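Local coordinates for protein glycerate dehydrogenase (Bacillus sp. 5mfcol3.1, PDB 6P2I) that probably reduces acyclic imino acids to amino acids with NADPH, as an asymmetric reductase related to D-isomer-specific 2-hydroxyacid dehydrogenases, at residues A[129-132]-A[133-136]; A[236-239]-A[240-244]; A[254-258]-A[259-263]. All coordinates share one frame; numbering follows the deposited sequence.

How the contacts relate
Three local contacts follow one another along the chain, and none nests in or crosses another. Contact 1 (129-136) is a turn in the loop between helix 117-125 and strand 144-148, at a far edge of the chain where it meets the second subunit. Contact 2 (236-244) runs along helix 235-243, the crossover between strands 223-226 and 249-252. Contact 3 (254-263) closes a turn in the loop from strand 249-252 to strand 269-271. Contacts 2 and 3 touch, with Tyr239 CE1 3.4 Å from Pro262 O, whereas contact 1 stays about 14 Å from contact 2 and about 17 Å from contact 3, nearest atoms.

Contact 1: residues A[129-132]-A[133-136]; sequences SHIY and PPFL
Ile131 holds CG1 beside its backbone N and anti to the carbonyl carbon (chi1 -56°), which turns the other branch, CG2, along the chain onto Pro134 and Phe135. Phe135 adopts the same first torsion (chi1 -56°), and its ring comes back beside the Ile131 backbone. The CG2 methyl of Ile131 lies 3.6 Å from Pro134 CD and 3.9 Å from Phe135 CE2, so one small branch packs on both a pyrrolidine and an aromatic ring. At the edge of the Phe135 ring, near its plane, Ile131 O sits 3.3 Å from CD2; this carbonyl oxygen is buried and has no hydrogen-bonding partner in the model.

The backbone supplies the lock. Phe135 N gives its hydrogen to Tyr132 O at 2.8 Å, which closes a tight turn around the 3-10 segment Pro133-Pro134. Pro133 CD lies beside Tyr132 CB across the peptide bond between them, while the Tyr132 ring has His130 O over the centre of one face.

Ile131 and Phe135 also rest on helix 117-125, while the second subunit meets the loop at several points: Tyr132 meets Trp277 of that subunit edge-to-face, and its side chain lies about 4 Å from a bound D-arginine. A proline-rich turn of the NAD-binding domain thus reaches across the dimer interface to the D-arginine site, in whose pocket Trp277 takes part.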
loop_
_atom_site.group_PDB
_atom_site.type_symbol
_atom_site.label_atom_id
_atom_site.label_comp_id
_atom_site.label_asym_id
_atom_site.label_seq_id
_atom_site.Cartn_x
_atom_site.Cartn_y
_atom_site.Cartn_z
ATOM N N SER A 129 16.588 9.819 -10.528
ATOM C CA SER A 129 15.896 8.686 -11.117
ATOM C C SER A 129 16.772 7.446 -11.025
ATOM O O SER A 129 17.998 7.530 -10.897
ATOM C CB SER A 129 15.508 8.967 -12.575
ATOM O OG SER A 129 16.646 9.250 -13.373
ATOM N N HIS A 130 16.110 6.288 -11.093
ATOM C CA HIS A 130 16.766 4.979 -11.046
ATOM C C HIS A 130 17.666 4.870 -9.818
ATOM O O HIS A 130 18.853 4.538 -9.903
ATOM C CB HIS A 130 17.528 4.706 -12.341
ATOM C CG HIS A 130 16.647 4.705 -13.551
ATOM N ND1 HIS A 130 15.824 3.645 -13.865
ATOM C CD2 HIS A 130 16.427 5.648 -14.496
ATOM C CE1 HIS A 130 15.152 3.926 -14.968
ATOM N NE2 HIS A 130 15.498 5.135 -15.369
ATOM N N ILE A 131 17.067 5.156 -8.661
ATOM C CA ILE A 131 17.739 5.157 -7.369
ATOM C C ILE A 131 17.262 3.928 -6.609
ATOM O O ILE A 131 16.093 3.845 -6.213
ATOM C CB ILE A 131 17.438 6.441 -6.579
ATOM C CG1 ILE A 131 17.828 7.682 -7.397
ATOM C CG2 ILE A 131 18.116 6.398 -5.228
ATOM C CD1 ILE A 131 19.318 7.821 -7.696
ATOM N N TYR A 132 18.155 2.969 -6.401
ATOM C CA TYR A 132 17.713 1.708 -5.814
ATOM C C TYR A 132 18.176 1.489 -4.373
ATOM O O TYR A 132 17.348 1.094 -3.541
ATOM C CB TYR A 132 18.179 0.523 -6.674
ATOM C CG TYR A 132 17.889 0.647 -8.153
ATOM C CD1 TYR A 132 16.729 1.265 -8.611
ATOM C CD2 TYR A 132 18.768 0.130 -9.090
ATOM C CE1 TYR A 132 16.467 1.377 -9.970
ATOM C CE2 TYR A 132 18.515 0.236 -10.449
ATOM C CZ TYR A 132 17.362 0.856 -10.880
ATOM O OH TYR A 132 17.119 0.961 -12.231
ATOM N N PRO A 133 19.454 1.703 -4.033
ATOM C CA PRO A 133 19.964 1.288 -2.702
ATOM C C PRO A 133 19.126 1.795 -1.536
ATOM O O PRO A 133 18.832 1.014 -0.618
ATOM C CB PRO A 133 21.384 1.873 -2.671
ATOM C CG PRO A 133 21.802 1.848 -4.094
ATOM C CD PRO A 133 20.567 2.177 -4.890
ATOM N N PRO A 134 18.709 3.072 -1.507
ATOM C CA PRO A 134 17.918 3.525 -0.348
ATOM C C PRO A 134 16.561 2.859 -0.234
ATOM O O PRO A 134 15.946 2.932 0.839
ATOM C CB PRO A 134 17.766 5.038 -0.580
ATOM C CG PRO A 134 18.800 5.393 -1.584
ATOM C CD PRO A 134 18.906 4.179 -2.462
ATOM N N PHE A 135 16.087 2.188 -1.287
ATOM C CA PHE A 135 14.721 1.684 -1.354
ATOM C C PHE A 135 14.664 0.165 -1.429
ATOM O O PHE A 135 13.611 -0.399 -1.736
ATOM C CB PHE A 135 14.008 2.345 -2.532
ATOM C CG PHE A 135 14.040 3.835 -2.431
ATOM C CD1 PHE A 135 13.317 4.463 -1.430
ATOM C CD2 PHE A 135 14.841 4.598 -3.256
ATOM C CE1 PHE A 135 13.366 5.838 -1.274
ATOM C CE2 PHE A 135 14.891 5.980 -3.114
ATOM C CZ PHE A 135 14.153 6.601 -2.116
ATOM N N LEU A 136 15.775 -0.499 -1.128
ATOM C CA LEU A 136 15.773 -1.946 -0.940
ATOM C C LEU A 136 14.695 -2.337 0.054
ATOM O O LEU A 136 14.703 -1.875 1.201
ATOM C CB LEU A 136 17.135 -2.399 -0.435
ATOM C CG LEU A 136 17.314 -3.886 -0.141
ATOM C CD1 LEU A 136 17.114 -4.709 -1.417
ATOM C CD2 LEU A 136 18.690 -4.113 0.436
#

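Contact 2: residues A[236-239]-A[240-244]; sequences QALY and SVLKQ
Tyr239 and Lys243 stand side by side, one turn apart on helix 235-243, the helical crossover of the beta-alpha-beta unit between strands 223-226 and 249-252 in the Rossmann-type NAD-binding domain. Both leave the helix pointing the same way. The Tyr239 ring presents a face to the lysine's aliphatic part: Lys243 CB lies over it, 4.3 Å from the ring centroid and 17° off the normal, a CH-pi contact placed toward the rim. Lys243 then bends at its second torsion (chi2 63°), which keeps its chain alongside the phenol, with CD 3.7 Å from Tyr239 OH. With an alanine in place of Tyr239, the lysine methylenes would probably lose their aromatic support and a gap would be likely to open against Pro262 and Leu266, which the ring also touches.

A quarter turn round the helix, Leu238 and Leu242 make the buried counterpart. Their side chains cross at a slant, and Leu242 CD1 meets CG of Leu238 at 3.8 Å. Leu242 also packs on Leu266, while Ala237 faces helix 212-215.

Under these side chains run regular i to i+4 backbone bonds, from Ser240 N to Gln236 O through to Lys243 N to Tyr239 O. Ser240 adds a weak second bond to the same Gln236 carbonyl through OG at 3.5 Å. Lys243 N donates to Tyr239 O at 2.7 Å, the shortest of the four backbone bonds that join 236-239 to 240-244.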
loop_
_atom_site.group_PDB
_atom_site.type_symbol
_atom_site.label_atom_id
_atom_site.label_comp_id
_atom_site.label_asym_id
_atom_site.label_seq_id
_atom_site.Cartn_x
_atom_site.Cartn_y
_atom_site.Cartn_z
ATOM N N GLN A 236 6.787 6.304 24.313
ATOM C CA GLN A 236 8.169 6.715 24.524
ATOM C C GLN A 236 9.127 5.587 24.176
ATOM O O GLN A 236 10.173 5.820 23.557
ATOM C CB GLN A 236 8.374 7.168 25.970
ATOM C CG GLN A 236 7.793 8.536 26.268
ATOM C CD GLN A 236 8.247 9.079 27.605
ATOM O OE1 GLN A 236 8.334 8.345 28.591
ATOM N NE2 GLN A 236 8.552 10.372 27.644
ATOM N N ALA A 237 8.790 4.355 24.565
ATOM C CA ALA A 237 9.636 3.224 24.199
ATOM C C ALA A 237 9.636 3.009 22.692
ATOM O O ALA A 237 10.674 2.672 22.109
ATOM C CB ALA A 237 9.178 1.957 24.920
ATOM N N LEU A 238 8.485 3.206 22.043
ATOM C CA LEU A 238 8.427 3.060 20.591
ATOM C C LEU A 238 9.303 4.099 19.907
ATOM O O LEU A 238 9.989 3.794 18.923
ATOM C CB LEU A 238 6.978 3.166 20.107
ATOM C CG LEU A 238 6.744 3.003 18.597
ATOM C CD1 LEU A 238 7.379 1.720 18.072
ATOM C CD2 LEU A 238 5.263 3.045 18.239
ATOM N N TYR A 239 9.299 5.334 20.416
ATOM C CA TYR A 239 10.177 6.357 19.860
ATOM C C TYR A 239 11.635 5.914 19.912
ATOM O O TYR A 239 12.363 6.036 18.922
ATOM C CB TYR A 239 9.997 7.685 20.597
ATOM C CG TYR A 239 11.025 8.699 20.159
ATOM C CD1 TYR A 239 10.939 9.306 18.912
ATOM C CD2 TYR A 239 12.116 9.003 20.964
ATOM C CE1 TYR A 239 11.895 10.214 18.492
ATOM C CE2 TYR A 239 13.075 9.909 20.552
ATOM C CZ TYR A 239 12.959 10.511 19.312
ATOM O OH TYR A 239 13.908 11.416 18.893
ATOM N N SER A 240 12.075 5.395 21.065
ATOM C CA SER A 240 13.457 4.949 21.204
ATOM C C SER A 240 13.769 3.805 20.249
ATOM O O SER A 240 14.856 3.758 19.662
ATOM C CB SER A 240 13.736 4.529 22.648
ATOM O OG SER A 240 13.648 5.644 23.520
ATOM N N VAL A 241 12.828 2.874 20.082
ATOM C CA VAL A 241 13.034 1.761 19.158
ATOM C C VAL A 241 13.249 2.280 17.741
ATOM O O VAL A 241 14.190 1.875 17.045
ATOM C CB VAL A 241 11.845 0.787 19.235
ATOM C CG1 VAL A 241 11.813 -0.119 18.019
ATOM C CG2 VAL A 241 11.939 -0.041 20.501
ATOM N N LEU A 242 12.391 3.202 17.302
ATOM C CA LEU A 242 12.513 3.749 15.953
ATOM C C LEU A 242 13.727 4.660 15.820
ATOM O O LEU A 242 14.462 4.579 14.828
ATOM C CB LEU A 242 11.231 4.491 15.582
ATOM C CG LEU A 242 9.987 3.610 15.431
ATOM C CD1 LEU A 242 8.734 4.411 15.741
ATOM C CD2 LEU A 242 9.894 3.036 14.025
ATOM N N LYS A 243 13.960 5.531 16.809
ATOM C CA LYS A 243 15.119 6.421 16.761
ATOM C C LYS A 243 16.418 5.637 16.626
ATOM O O LYS A 243 17.344 6.069 15.930
ATOM C CB LYS A 243 15.166 7.302 18.013
ATOM C CG LYS A 243 16.305 8.322 18.026
ATOM C CD LYS A 243 16.161 9.314 16.878
ATOM C CE LYS A 243 17.398 10.177 16.711
ATOM N NZ LYS A 243 17.063 11.454 16.017
ATOM N N GLN A 244 16.507 4.487 17.290
ATOM C CA GLN A 244 17.700 3.653 17.262
ATOM C C GLN A 244 17.675 2.640 16.125
ATOM O O GLN A 244 18.536 1.756 16.082
ATOM C CB GLN A 244 17.868 2.934 18.603
ATOM C CG GLN A 244 18.083 3.884 19.776
ATOM C CD GLN A 244 18.080 3.177 21.119
ATOM O OE1 GLN A 244 18.498 2.024 21.231
ATOM N NE2 GLN A 244 17.609 3.871 22.149
#

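Contact 3: residues A[254-258]-A[259-263]; sequences DLTYY and KDNPI
A type II beta turn from Tyr258 to Asn261 folds the loop after strand 249-252 back on itself and sets Asn261 against Tyr257. The turn closes with Asn261 N donating to Tyr258 O at 3.0 Å, and Asp260, at its third position, takes the left-handed backbone conformation such a turn calls for (phi 65°).

Asn261 swings CG anti to its own nitrogen (chi1 -168°), which carries the amide back over the preceding residues. Its ND2 donates to Tyr257 O at 2.8 Å. The same nitrogen sits 3.5 Å above the centre of the Tyr257 ring, with amide and ring planes only 23° apart, so the amide lies at a shallow tilt over the ring, its ND2 end above the centre. Asn261 CB covers that ring too, as a CH-pi contact.

The other end of the amide makes an Asx turn: Asn261 OD1 accepts from Ile263 N at 3.0 Å and leads the chain into the 3-10 segment that starts at Pro262. Since ND2 also bonds to Glu235 OE2, on the neighbouring helix 235-243, both ends of the amide are engaged and its rotation is fixed. Glu235 OE2 receives Thr256 OG1 as well, tying both halves of the loop to that helix.

Around the Tyr257 ring, Lys259 O lies in plane at the edge, 3.3 Å from CD2. The phenol end rests by Pro262, with OH 3.6 Å from CD, and a water that donates to Asp260 O is also hydrogen-bonded to Tyr257 OH, at 3.1 Å. On the buried side, Leu255 CD2 packs loosely on Ile263 CG2, while Leu255 CD1 lies over one face of the Tyr258 ring.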
loop_
_atom_site.group_PDB
_atom_site.type_symbol
_atom_site.label_atom_id
_atom_site.label_comp_id
_atom_site.label_asym_id
_atom_site.label_seq_id
_atom_site.Cartn_x
_atom_site.Cartn_y
_atom_site.Cartn_z
ATOM N N ASP A 254 -2.646 6.927 14.716
ATOM C CA ASP A 254 -2.915 7.698 15.924
ATOM C C ASP A 254 -1.624 7.825 16.715
ATOM O O ASP A 254 -0.757 6.953 16.654
ATOM C CB ASP A 254 -4.005 7.040 16.783
ATOM C CG ASP A 254 -4.518 7.960 17.889
ATOM O OD1 ASP A 254 -4.951 9.093 17.582
ATOM O OD2 ASP A 254 -4.503 7.560 19.072
ATOM N N LEU A 255 -1.489 8.938 17.428
ATOM C CA LEU A 255 -0.455 9.127 18.436
ATOM C C LEU A 255 -1.134 9.625 19.700
ATOM O O LEU A 255 -2.232 10.184 19.642
ATOM C CB LEU A 255 0.614 10.141 18.011
ATOM C CG LEU A 255 1.369 9.911 16.705
ATOM C CD1 LEU A 255 2.249 11.118 16.485
ATOM C CD2 LEU A 255 2.195 8.656 16.788
ATOM N N THR A 256 -0.473 9.441 20.851
ATOM C CA THR A 256 -1.091 9.920 22.093
ATOM C C THR A 256 -1.209 11.442 22.109
ATOM O O THR A 256 -2.101 11.989 22.769
ATOM C CB THR A 256 -0.317 9.435 23.323
ATOM O OG1 THR A 256 0.972 10.060 23.375
ATOM C CG2 THR A 256 -0.154 7.925 23.302
ATOM N N TYR A 257 -0.317 12.133 21.404
ATOM C CA TYR A 257 -0.410 13.565 21.157
ATOM C C TYR A 257 0.441 13.870 19.934
ATOM O O TYR A 257 1.282 13.064 19.533
ATOM C CB TYR A 257 0.047 14.392 22.370
ATOM C CG TYR A 257 1.529 14.297 22.666
ATOM C CD1 TYR A 257 2.051 13.202 23.342
ATOM C CD2 TYR A 257 2.404 15.302 22.271
ATOM C CE1 TYR A 257 3.406 13.109 23.616
ATOM C CE2 TYR A 257 3.758 15.224 22.547
ATOM C CZ TYR A 257 4.253 14.123 23.214
ATOM O OH TYR A 257 5.598 14.038 23.487
ATOM N N TYR A 258 0.218 15.044 19.339
ATOM C CA TYR A 258 0.886 15.394 18.092
ATOM C C TYR A 258 1.852 16.565 18.244
ATOM O O TYR A 258 3.029 16.423 17.910
ATOM C CB TYR A 258 -0.151 15.683 16.999
ATOM C CG TYR A 258 -0.746 14.412 16.455
ATOM C CD1 TYR A 258 -1.755 13.754 17.147
ATOM C CD2 TYR A 258 -0.285 13.854 15.263
ATOM C CE1 TYR A 258 -2.296 12.586 16.676
ATOM C CE2 TYR A 258 -0.821 12.675 14.777
ATOM C CZ TYR A 258 -1.828 12.047 15.487
ATOM O OH TYR A 258 -2.371 10.875 15.017
ATOM N N LYS A 259 1.396 17.714 18.738
ATOM C CA LYS A 259 2.284 18.871 18.826
ATOM C C LYS A 259 3.524 18.538 19.649
ATOM O O LYS A 259 3.422 18.069 20.785
ATOM C CB LYS A 259 1.556 20.076 19.430
ATOM C CG LYS A 259 2.445 21.312 19.535
ATOM C CD LYS A 259 1.655 22.584 19.799
ATOM C CE LYS A 259 2.578 23.794 19.893
ATOM N NZ LYS A 259 3.342 24.010 18.635
ATOM N N ASP A 260 4.696 18.745 19.047
ATOM C CA ASP A 260 6.005 18.552 19.672
ATOM C C ASP A 260 6.290 17.096 20.033
ATOM O O ASP A 260 7.242 16.826 20.777
ATOM C CB ASP A 260 6.175 19.434 20.917
ATOM C CG ASP A 260 6.207 20.914 20.585
ATOM O OD1 ASP A 260 6.640 21.262 19.465
ATOM O OD2 ASP A 260 5.796 21.726 21.443
ATOM N N ASN A 261 5.508 16.152 19.524
ATOM C CA ASN A 261 5.797 14.742 19.757
ATOM C C ASN A 261 7.053 14.363 18.984
ATOM O O ASN A 261 7.094 14.549 17.761
ATOM C CB ASN A 261 4.622 13.864 19.337
ATOM C CG ASN A 261 4.756 12.423 19.820
ATOM O OD1 ASN A 261 5.832 11.823 19.752
ATOM N ND2 ASN A 261 3.654 11.856 20.293
ATOM N N PRO A 262 8.092 13.848 19.647
ATOM C CA PRO A 262 9.344 13.535 18.937
ATOM C C PRO A 262 9.178 12.541 17.799
ATOM O O PRO A 262 10.016 12.525 16.886
ATOM C CB PRO A 262 10.241 12.968 20.046
ATOM C CG PRO A 262 9.668 13.517 21.319
ATOM C CD PRO A 262 8.191 13.594 21.095
ATOM N N ILE A 263 8.134 11.710 17.821
ATOM C CA ILE A 263 7.925 10.770 16.720
ATOM C C ILE A 263 7.736 11.511 15.400
ATOM O O ILE A 263 8.100 10.995 14.333
ATOM C CB ILE A 263 6.733 9.850 17.049
ATOM C CG1 ILE A 263 7.109 8.914 18.200
ATOM C CG2 ILE A 263 6.274 9.062 15.816
ATOM C CD1 ILE A 263 6.008 7.981 18.611
HETATM O O HOH W 1 7.169 16.727 23.791
#